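Local coordinates for hypothetical sugar ABC-transporter sugar binding protein (Arthrobacter globiformis, PDB 7BVT), which binds cyclic alpha-maltosyl-(1→6)-maltose, probably as the extracellular solute-binding component of a bacterial sugar ABC transporter, at residues 39-51 against 314-328. Sequence-based numbering, arbitrary orientation.
Sequences TNADAFDAMVDTY and DFLSWFLEPDQVTEW
One hydrogen bond crosses between the segments: Tyr51 OH donates to Asp314 OD2 over 2.6 Å. The carboxylate oxygen accepts through its anti lone pair and lies at the edge of the phenol ring. The remaining contacts are mostly aromatic and apolar. Tyr51 CG stands anti to the backbone N (chi1 176°), which carries the ring out to Phe315 and Asp314. Tyr51 and Phe315 form an edge-to-face pair with planes at 70°. Phe315 CD1 comes down over the phenol face, 3.5 Å from Tyr51 CG. Trp318 is covered on both faces: Tyr51 CB makes a CH-pi contact on one, and Gln324 CG lies over the other. Gln324 NE2 donates a nearly straight hydrogen bond to the backbone Trp318 O (3.0 Å), which helps hold the Gln324 side chain against the indole. With an alanine at Tyr51, Asp314 is likely to lose this donor and a gap to open between Phe315 and Trp318.

The contact joins helix 38-53 to helices 306-319 and 322-332 in one lobe of the solute-binding protein fold. Ile60 of strand 58-64 touches Val48, Tyr51 and Phe315.

Met47 is a knob set among Trp318, Phe319, Gln324 and Trp328. Its SD makes Met-aromatic contacts with Phe319 and Trp328, lying 3.8 Å from Phe319 CE1. Phe44 turns its edge to the face of Phe319 in an offset T-shaped pair, planes at 75°. Trp328 fits among Asn40, Ala43, Phe44 and Met47, its CZ3 3.8 Å from Ala43 CB.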
ATOM      1  N   THR A  39      16.984   8.573  -3.268  1.00 29.38           N
ATOM      2  CA  THR A  39      16.452   9.714  -2.483  1.00 30.99           C
ATOM      3  C   THR A  39      16.030   9.222  -1.099  1.00 26.58           C
ATOM      4  O   THR A  39      16.342   9.889  -0.093  1.00 26.05           O
ATOM      5  CB  THR A  39      15.285  10.312  -3.283  1.00 37.89           C
ATOM      6  OG1 THR A  39      15.940  10.906  -4.406  1.00 41.51           O
ATOM      7  CG2 THR A  39      14.437  11.290  -2.495  1.00 43.02           C
ATOM      8  N   ASN A  40      15.289   8.117  -1.067  1.00 25.72           N
ATOM      9  CA  ASN A  40      14.703   7.580   0.189  1.00 23.08           C
ATOM     10  C   ASN A  40      15.847   7.195   1.146  1.00 23.89           C
ATOM     11  O   ASN A  40      15.774   7.561   2.344  1.00 22.90           O
ATOM     12  CB  ASN A  40      13.785   6.397  -0.086  1.00 24.51           C
ATOM     13  CG  ASN A  40      12.449   6.813  -0.681  1.00 25.07           C
ATOM     14  OD1 ASN A  40      12.122   7.985  -0.783  1.00 25.90           O
ATOM     15  ND2 ASN A  40      11.662   5.822  -1.080  1.00 32.07           N
ATOM     16  N   ALA A  41      16.879   6.513   0.670  1.00 22.17           N
ATOM     17  CA  ALA A  41      18.005   6.084   1.505  1.00 22.91           C
ATOM     18  C   ALA A  41      18.808   7.324   1.920  1.00 23.86           C
ATOM     19  O   ALA A  41      19.208   7.420   3.105  1.00 22.66           O
ATOM     20  CB  ALA A  41      18.830   5.051   0.798  1.00 23.49           C
ATOM     21  N   ASP A  42      19.017   8.282   1.017  1.00 24.58           N
ATOM     22  CA  ASP A  42      19.703   9.549   1.405  1.00 25.07           C
ATOM     23  C   ASP A  42      18.908  10.269   2.494  1.00 24.08           C
ATOM     24  O   ASP A  42      19.510  10.793   3.468  1.00 25.27           O
ATOM     25  CB  ASP A  42      19.856  10.522   0.228  1.00 27.25           C
ATOM     26  CG  ASP A  42      20.777  10.028  -0.862  1.00 31.77           C
ATOM     27  OD1 ASP A  42      21.551   9.083  -0.609  1.00 29.76           O
ATOM     28  OD2 ASP A  42      20.654  10.576  -1.976  1.00 37.62           O
ATOM     29  N   ALA A  43      17.596  10.350   2.349  1.00 23.77           N
ATOM     30  CA  ALA A  43      16.738  11.026   3.349  1.00 21.84           C
ATOM     31  C   ALA A  43      16.877  10.298   4.697  1.00 21.14           C
ATOM     32  O   ALA A  43      16.900  10.971   5.751  1.00 20.80           O
ATOM     33  CB  ALA A  43      15.293  11.026   2.893  1.00 22.72           C
ATOM     34  N   PHE A  44      16.818   8.980   4.665  1.00 19.14           N
ATOM     35  CA  PHE A  44      16.851   8.190   5.907  1.00 19.57           C
ATOM     36  C   PHE A  44      18.207   8.347   6.582  1.00 21.58           C
ATOM     37  O   PHE A  44      18.255   8.550   7.775  1.00 18.90           O
ATOM     38  CB  PHE A  44      16.567   6.719   5.654  1.00 17.25           C
ATOM     39  CG  PHE A  44      16.418   5.940   6.924  1.00 17.19           C
ATOM     40  CD1 PHE A  44      15.404   6.306   7.826  1.00 18.34           C
ATOM     41  CD2 PHE A  44      17.326   4.970   7.295  1.00 17.78           C
ATOM     42  CE1 PHE A  44      15.243   5.610   9.001  1.00 17.81           C
ATOM     43  CE2 PHE A  44      17.155   4.253   8.461  1.00 19.73           C
ATOM     44  CZ  PHE A  44      16.109   4.577   9.329  1.00 17.32           C
ATOM     45  N   ASP A  45      19.290   8.238   5.807  1.00 21.46           N
ATOM     46  CA  ASP A  45      20.647   8.443   6.367  1.00 22.81           C
ATOM     47  C   ASP A  45      20.755   9.833   6.980  1.00 22.08           C
ATOM     48  O   ASP A  45      21.385   9.909   8.030  1.00 21.45           O
ATOM     49  CB  ASP A  45      21.705   8.265   5.284  1.00 27.20           C
ATOM     50  CG  ASP A  45      21.875   6.844   4.794  1.00 27.57           C
ATOM     51  OD1 ASP A  45      21.506   5.878   5.501  1.00 31.53           O
ATOM     52  OD2 ASP A  45      22.419   6.700   3.698  1.00 38.68           O
ATOM     53  N   ALA A  46      20.177  10.879   6.393  1.00 21.27           N
ATOM     54  CA  ALA A  46      20.266  12.253   6.942  1.00 24.96           C
ATOM     55  C   ALA A  46      19.528  12.305   8.289  1.00 26.16           C
ATOM     56  O   ALA A  46      20.017  12.923   9.235  1.00 24.04           O
ATOM     57  CB  ALA A  46      19.680  13.268   5.994  1.00 26.07           C
ATOM     58  N   MET A  47      18.395  11.607   8.377  1.00 22.18           N
ATOM     59  CA  MET A  47      17.606  11.573   9.641  1.00 21.05           C
ATOM     60  C   MET A  47      18.359  10.794  10.709  1.00 19.88           C
ATOM     61  O   MET A  47      18.285  11.188  11.892  1.00 21.17           O
ATOM     62  CB  MET A  47      16.249  10.952   9.348  1.00 21.82           C
ATOM     63  CG  MET A  47      15.694  11.718   8.184  1.00 27.23           C
ATOM     64  SD  MET A  47      13.993  11.865   8.276  1.00 33.00           S
ATOM     65  CE  MET A  47      14.035  12.932   9.703  1.00 25.74           C
ATOM     66  N   VAL A  48      19.013   9.699  10.333  1.00 20.21           N
ATOM     67  CA  VAL A  48      19.874   8.925  11.260  1.00 20.90           C
ATOM     68  C   VAL A  48      20.965   9.889  11.743  1.00 21.93           C
ATOM     69  O   VAL A  48      21.220   9.943  12.975  1.00 21.74           O
ATOM     70  CB  VAL A  48      20.400   7.649  10.583  1.00 21.45           C
ATOM     71  CG1 VAL A  48      21.571   7.023  11.312  1.00 22.71           C
ATOM     72  CG2 VAL A  48      19.308   6.598  10.405  1.00 22.33           C
ATOM     73  N   ASP A  49      21.588  10.629  10.825  1.00 24.00           N
ATOM     74  CA  ASP A  49      22.665  11.582  11.235  1.00 27.51           C
ATOM     75  C   ASP A  49      22.130  12.547  12.269  1.00 21.33           C
ATOM     76  O   ASP A  49      22.828  12.781  13.327  1.00 25.46           O
ATOM     77  CB  ASP A  49      23.160  12.428  10.056  1.00 27.67           C
ATOM     78  CG  ASP A  49      23.981  11.636   9.084  1.00 32.60           C
ATOM     79  OD1 ASP A  49      24.427  10.538   9.483  1.00 31.27           O
ATOM     80  OD2 ASP A  49      24.147  12.164   7.927  1.00 36.70           O
ATOM     81  N   THR A  50      20.959  13.124  11.988  1.00 19.51           N
ATOM     82  CA  THR A  50      20.282  14.108  12.830  1.00 21.25           C
ATOM     83  C   THR A  50      20.067  13.482  14.209  1.00 24.55           C
ATOM     84  O   THR A  50      20.442  14.100  15.229  1.00 22.75           O
ATOM     85  CB  THR A  50      19.023  14.655  12.173  1.00 22.32           C
ATOM     86  OG1 THR A  50      19.406  15.348  10.976  1.00 22.59           O
ATOM     87  CG2 THR A  50      18.269  15.602  13.069  1.00 20.74           C
ATOM     88  N   TYR A  51      19.425  12.315  14.278  1.00 19.50           N
ATOM     89  CA  TYR A  51      19.201  11.641  15.582  1.00 19.87           C
ATOM     90  C   TYR A  51      20.511  11.381  16.327  1.00 20.39           C
ATOM     91  O   TYR A  51      20.558  11.651  17.544  1.00 21.65           O
ATOM     92  CB  TYR A  51      18.411  10.352  15.348  1.00 18.10           C
ATOM     93  CG  TYR A  51      18.197   9.540  16.594  1.00 18.27           C
ATOM     94  CD1 TYR A  51      17.211   9.880  17.487  1.00 19.23           C
ATOM     95  CD2 TYR A  51      19.021   8.464  16.884  1.00 19.35           C
ATOM     96  CE1 TYR A  51      16.984   9.102  18.618  1.00 19.70           C
ATOM     97  CE2 TYR A  51      18.813   7.707  18.030  1.00 18.48           C
ATOM     98  CZ  TYR A  51      17.783   8.015  18.885  1.00 17.96           C
ATOM     99  OH  TYR A  51      17.602   7.217  19.998  1.00 19.54           O
ATOM    100  N   ASP A 314      13.390   4.295  21.142  1.00 19.85           N
ATOM    101  CA  ASP A 314      13.672   5.736  21.322  1.00 19.40           C
ATOM    102  C   ASP A 314      13.894   6.361  19.935  1.00 18.74           C
ATOM    103  O   ASP A 314      13.359   7.445  19.678  1.00 18.21           O
ATOM    104  CB  ASP A 314      14.874   6.020  22.225  1.00 20.32           C
ATOM    105  CG  ASP A 314      15.064   7.492  22.497  1.00 25.26           C
ATOM    106  OD1 ASP A 314      14.272   8.030  23.315  1.00 27.69           O
ATOM    107  OD2 ASP A 314      15.969   8.127  21.861  1.00 25.97           O
ATOM    108  N   PHE A 315      14.654   5.692  19.091  1.00 18.20           N
ATOM    109  CA  PHE A 315      14.868   6.170  17.707  1.00 16.31           C
ATOM    110  C   PHE A 315      13.533   6.189  16.933  1.00 16.25           C
ATOM    111  O   PHE A 315      13.198   7.222  16.314  1.00 17.20           O
ATOM    112  CB  PHE A 315      15.901   5.330  16.980  1.00 17.50           C
ATOM    113  CG  PHE A 315      15.966   5.656  15.519  1.00 16.95           C
ATOM    114  CD1 PHE A 315      16.359   6.915  15.090  1.00 16.89           C
ATOM    115  CD2 PHE A 315      15.538   4.727  14.597  1.00 17.92           C
ATOM    116  CE1 PHE A 315      16.343   7.225  13.750  1.00 19.09           C
ATOM    117  CE2 PHE A 315      15.534   5.040  13.251  1.00 20.26           C
ATOM    118  CZ  PHE A 315      15.965   6.282  12.828  1.00 18.71           C
ATOM    119  N   LEU A 316      12.755   5.118  17.045  1.00 16.94           N
ATOM    120  CA  LEU A 316      11.466   5.058  16.302  1.00 16.43           C
ATOM    121  C   LEU A 316      10.539   6.151  16.845  1.00 16.59           C
ATOM    122  O   LEU A 316       9.838   6.790  16.062  1.00 17.06           O
ATOM    123  CB  LEU A 316      10.866   3.653  16.439  1.00 15.41           C
ATOM    124  CG  LEU A 316      11.578   2.509  15.742  1.00 16.88           C
ATOM    125  CD1 LEU A 316      10.813   1.210  15.894  1.00 17.94           C
ATOM    126  CD2 LEU A 316      11.845   2.785  14.285  1.00 18.14           C
ATOM    127  N   SER A 317      10.536   6.394  18.163  1.00 16.59           N
ATOM    128  CA  SER A 317       9.680   7.460  18.760  1.00 16.36           C
ATOM    129  C   SER A 317      10.078   8.808  18.145  1.00 15.69           C
ATOM    130  O   SER A 317       9.222   9.582  17.758  1.00 17.09           O
ATOM    131  CB  SER A 317       9.804   7.493  20.276  1.00 16.10           C
ATOM    132  OG  SER A 317       9.372   6.252  20.858  1.00 18.35           O
ATOM    133  N   TRP A 318      11.381   9.056  18.038  1.00 17.37           N
ATOM    134  CA  TRP A 318      11.847  10.350  17.467  1.00 17.35           C
ATOM    135  C   TRP A 318      11.436  10.445  15.996  1.00 17.52           C
ATOM    136  O   TRP A 318      10.949  11.504  15.555  1.00 16.55           O
ATOM    137  CB  TRP A 318      13.364  10.472  17.696  1.00 17.70           C
ATOM    138  CG  TRP A 318      13.923  11.691  17.047  1.00 17.32           C
ATOM    139  CD1 TRP A 318      14.040  12.936  17.601  1.00 18.22           C
ATOM    140  CD2 TRP A 318      14.490  11.770  15.721  1.00 17.59           C
ATOM    141  NE1 TRP A 318      14.570  13.810  16.677  1.00 20.38           N
ATOM    142  CE2 TRP A 318      14.904  13.111  15.552  1.00 18.39           C
ATOM    143  CE3 TRP A 318      14.697  10.867  14.660  1.00 17.80           C
ATOM    144  CZ2 TRP A 318      15.407  13.583  14.351  1.00 18.88           C
ATOM    145  CZ3 TRP A 318      15.273  11.323  13.495  1.00 17.38           C
ATOM    146  CH2 TRP A 318      15.674  12.649  13.366  1.00 16.92           C
ATOM    147  N   PHE A 319      11.649   9.361  15.273  1.00 16.28           N
ATOM    148  CA  PHE A 319      11.291   9.267  13.847  1.00 17.98           C
ATOM    149  C   PHE A 319       9.799   9.556  13.648  1.00 17.27           C
ATOM    150  O   PHE A 319       9.432  10.110  12.611  1.00 17.60           O
ATOM    151  CB  PHE A 319      11.678   7.902  13.285  1.00 17.77           C
ATOM    152  CG  PHE A 319      11.843   7.948  11.792  1.00 16.67           C
ATOM    153  CD1 PHE A 319      12.965   8.529  11.214  1.00 18.84           C
ATOM    154  CD2 PHE A 319      10.893   7.380  10.964  1.00 19.21           C
ATOM    155  CE1 PHE A 319      13.134   8.520   9.843  1.00 21.65           C
ATOM    156  CE2 PHE A 319      11.085   7.373   9.592  1.00 18.03           C
ATOM    157  CZ  PHE A 319      12.199   7.958   9.036  1.00 19.04           C
ATOM    158  N   LEU A 320       8.967   9.242  14.645  1.00 15.92           N
ATOM    159  CA  LEU A 320       7.485   9.368  14.507  1.00 17.05           C
ATOM    160  C   LEU A 320       6.959  10.672  15.111  1.00 19.26           C
ATOM    161  O   LEU A 320       5.739  10.847  15.167  1.00 18.67           O
ATOM    162  CB  LEU A 320       6.849   8.133  15.153  1.00 16.85           C
ATOM    163  CG  LEU A 320       7.012   6.860  14.313  1.00 17.18           C
ATOM    164  CD1 LEU A 320       6.565   5.624  15.070  1.00 19.54           C
ATOM    165  CD2 LEU A 320       6.278   6.965  12.967  1.00 18.09           C
ATOM    166  N   GLU A 321       7.831  11.582  15.566  1.00 17.21           N
ATOM    167  CA  GLU A 321       7.348  12.915  16.016  1.00 17.71           C
ATOM    168  C   GLU A 321       6.915  13.695  14.779  1.00 17.65           C
ATOM    169  O   GLU A 321       7.490  13.508  13.678  1.00 18.80           O
ATOM    170  CB  GLU A 321       8.434  13.642  16.803  1.00 18.79           C
ATOM    171  CG  GLU A 321       8.808  12.914  18.075  1.00 20.39           C
ATOM    172  CD  GLU A 321       9.892  13.545  18.920  1.00 24.27           C
ATOM    173  OE1 GLU A 321      10.467  14.572  18.487  1.00 25.18           O
ATOM    174  OE2 GLU A 321      10.155  13.004  20.004  1.00 25.65           O
ATOM    175  N   PRO A 322       5.927  14.605  14.921  1.00 18.33           N
ATOM    176  CA  PRO A 322       5.379  15.302  13.759  1.00 21.21           C
ATOM    177  C   PRO A 322       6.437  16.004  12.899  1.00 22.27           C
ATOM    178  O   PRO A 322       6.357  15.961  11.658  1.00 23.44           O
ATOM    179  CB  PRO A 322       4.383  16.301  14.355  1.00 22.49           C
ATOM    180  CG  PRO A 322       4.052  15.772  15.724  1.00 23.51           C
ATOM    181  CD  PRO A 322       5.214  14.907  16.180  1.00 20.23           C
ATOM    182  N   ASP A 323       7.390  16.694  13.532  1.00 22.07           N
ATOM    183  CA  ASP A 323       8.404  17.431  12.737  1.00 24.41           C
ATOM    184  C   ASP A 323       9.180  16.482  11.834  1.00 22.18           C
ATOM    185  O   ASP A 323       9.487  16.880  10.682  1.00 22.62           O
ATOM    186  CB  ASP A 323       9.403  18.186  13.613  1.00 24.54           C
ATOM    187  CG  ASP A 323       8.787  19.401  14.294  1.00 30.36           C
ATOM    188  OD1 ASP A 323       7.592  19.699  14.039  1.00 32.97           O
ATOM    189  OD2 ASP A 323       9.551  20.059  15.040  1.00 39.02           O
ATOM    190  N   GLN A 324       9.523  15.296  12.335  1.00 20.12           N
ATOM    191  CA  GLN A 324      10.276  14.284  11.539  1.00 19.98           C
ATOM    192  C   GLN A 324       9.368  13.727  10.445  1.00 19.87           C
ATOM    193  O   GLN A 324       9.780  13.655   9.297  1.00 18.34           O
ATOM    194  CB  GLN A 324      10.845  13.188  12.444  1.00 20.08           C
ATOM    195  CG  GLN A 324      12.168  13.584  13.081  1.00 20.02           C
ATOM    196  CD  GLN A 324      12.039  14.705  14.083  1.00 21.30           C
ATOM    197  OE1 GLN A 324      12.286  15.880  13.756  1.00 22.61           O
ATOM    198  NE2 GLN A 324      11.585  14.388  15.290  1.00 20.43           N
ATOM    199  N   VAL A 325       8.144  13.342  10.807  1.00 18.31           N
ATOM    200  CA  VAL A 325       7.203  12.725   9.852  1.00 17.59           C
ATOM    201  C   VAL A 325       6.913  13.743   8.725  1.00 18.20           C
ATOM    202  O   VAL A 325       6.869  13.361   7.546  1.00 20.97           O
ATOM    203  CB  VAL A 325       5.915  12.324  10.593  1.00 17.80           C
ATOM    204  CG1 VAL A 325       4.712  12.117   9.663  1.00 18.43           C
ATOM    205  CG2 VAL A 325       6.162  11.126  11.490  1.00 17.31           C
ATOM    206  N   THR A 326       6.763  15.031   9.054  1.00 20.08           N
ATOM    207  CA  THR A 326       6.461  16.052   8.024  1.00 22.47           C
ATOM    208  C   THR A 326       7.667  16.166   7.099  1.00 21.89           C
ATOM    209  O   THR A 326       7.516  16.066   5.865  1.00 22.15           O
ATOM    210  CB  THR A 326       6.173  17.405   8.674  1.00 23.23           C
ATOM    211  OG1 THR A 326       5.070  17.238   9.555  1.00 23.64           O
ATOM    212  CG2 THR A 326       5.844  18.474   7.654  1.00 24.36           C
ATOM    213  N   GLU A 327       8.853  16.358   7.657  1.00 22.00           N
ATOM    214  CA  GLU A 327      10.044  16.570   6.774  1.00 27.39           C
ATOM    215  C   GLU A 327      10.340  15.322   5.956  1.00 23.25           C
ATOM    216  O   GLU A 327      10.560  15.427   4.742  1.00 23.91           O
ATOM    217  CB  GLU A 327      11.308  16.974   7.538  1.00 32.44           C
ATOM    218  CG  GLU A 327      12.019  18.188   6.899  1.00 46.32           C
ATOM    219  CD  GLU A 327      13.424  18.043   6.301  1.00 58.84           C
ATOM    220  OE1 GLU A 327      14.109  17.011   6.542  1.00 59.69           O
ATOM    221  OE2 GLU A 327      13.853  18.991   5.593  1.00 65.29           O
ATOM    222  N   TRP A 328      10.275  14.133   6.569  1.00 19.96           N
ATOM    223  CA  TRP A 328      10.488  12.850   5.859  1.00 18.19           C
ATOM    224  C   TRP A 328       9.497  12.667   4.687  1.00 17.65           C
ATOM    225  O   TRP A 328       9.929  12.235   3.585  1.00 19.20           O
ATOM    226  CB  TRP A 328      10.309  11.727   6.893  1.00 17.35           C
ATOM    227  CG  TRP A 328      10.211  10.328   6.386  1.00 18.08           C
ATOM    228  CD1 TRP A 328       9.092   9.566   6.503  1.00 19.86           C
ATOM    229  CD2 TRP A 328      11.217   9.487   5.816  1.00 16.86           C
ATOM    230  NE1 TRP A 328       9.319   8.320   6.022  1.00 19.25           N
ATOM    231  CE2 TRP A 328      10.628   8.222   5.623  1.00 17.87           C
ATOM    232  CE3 TRP A 328      12.573   9.638   5.479  1.00 18.59           C
ATOM    233  CZ2 TRP A 328      11.321   7.137   5.108  1.00 19.86           C
ATOM    234  CZ3 TRP A 328      13.251   8.574   4.937  1.00 19.29           C
ATOM    235  CH2 TRP A 328      12.634   7.329   4.753  1.00 21.87           C
TER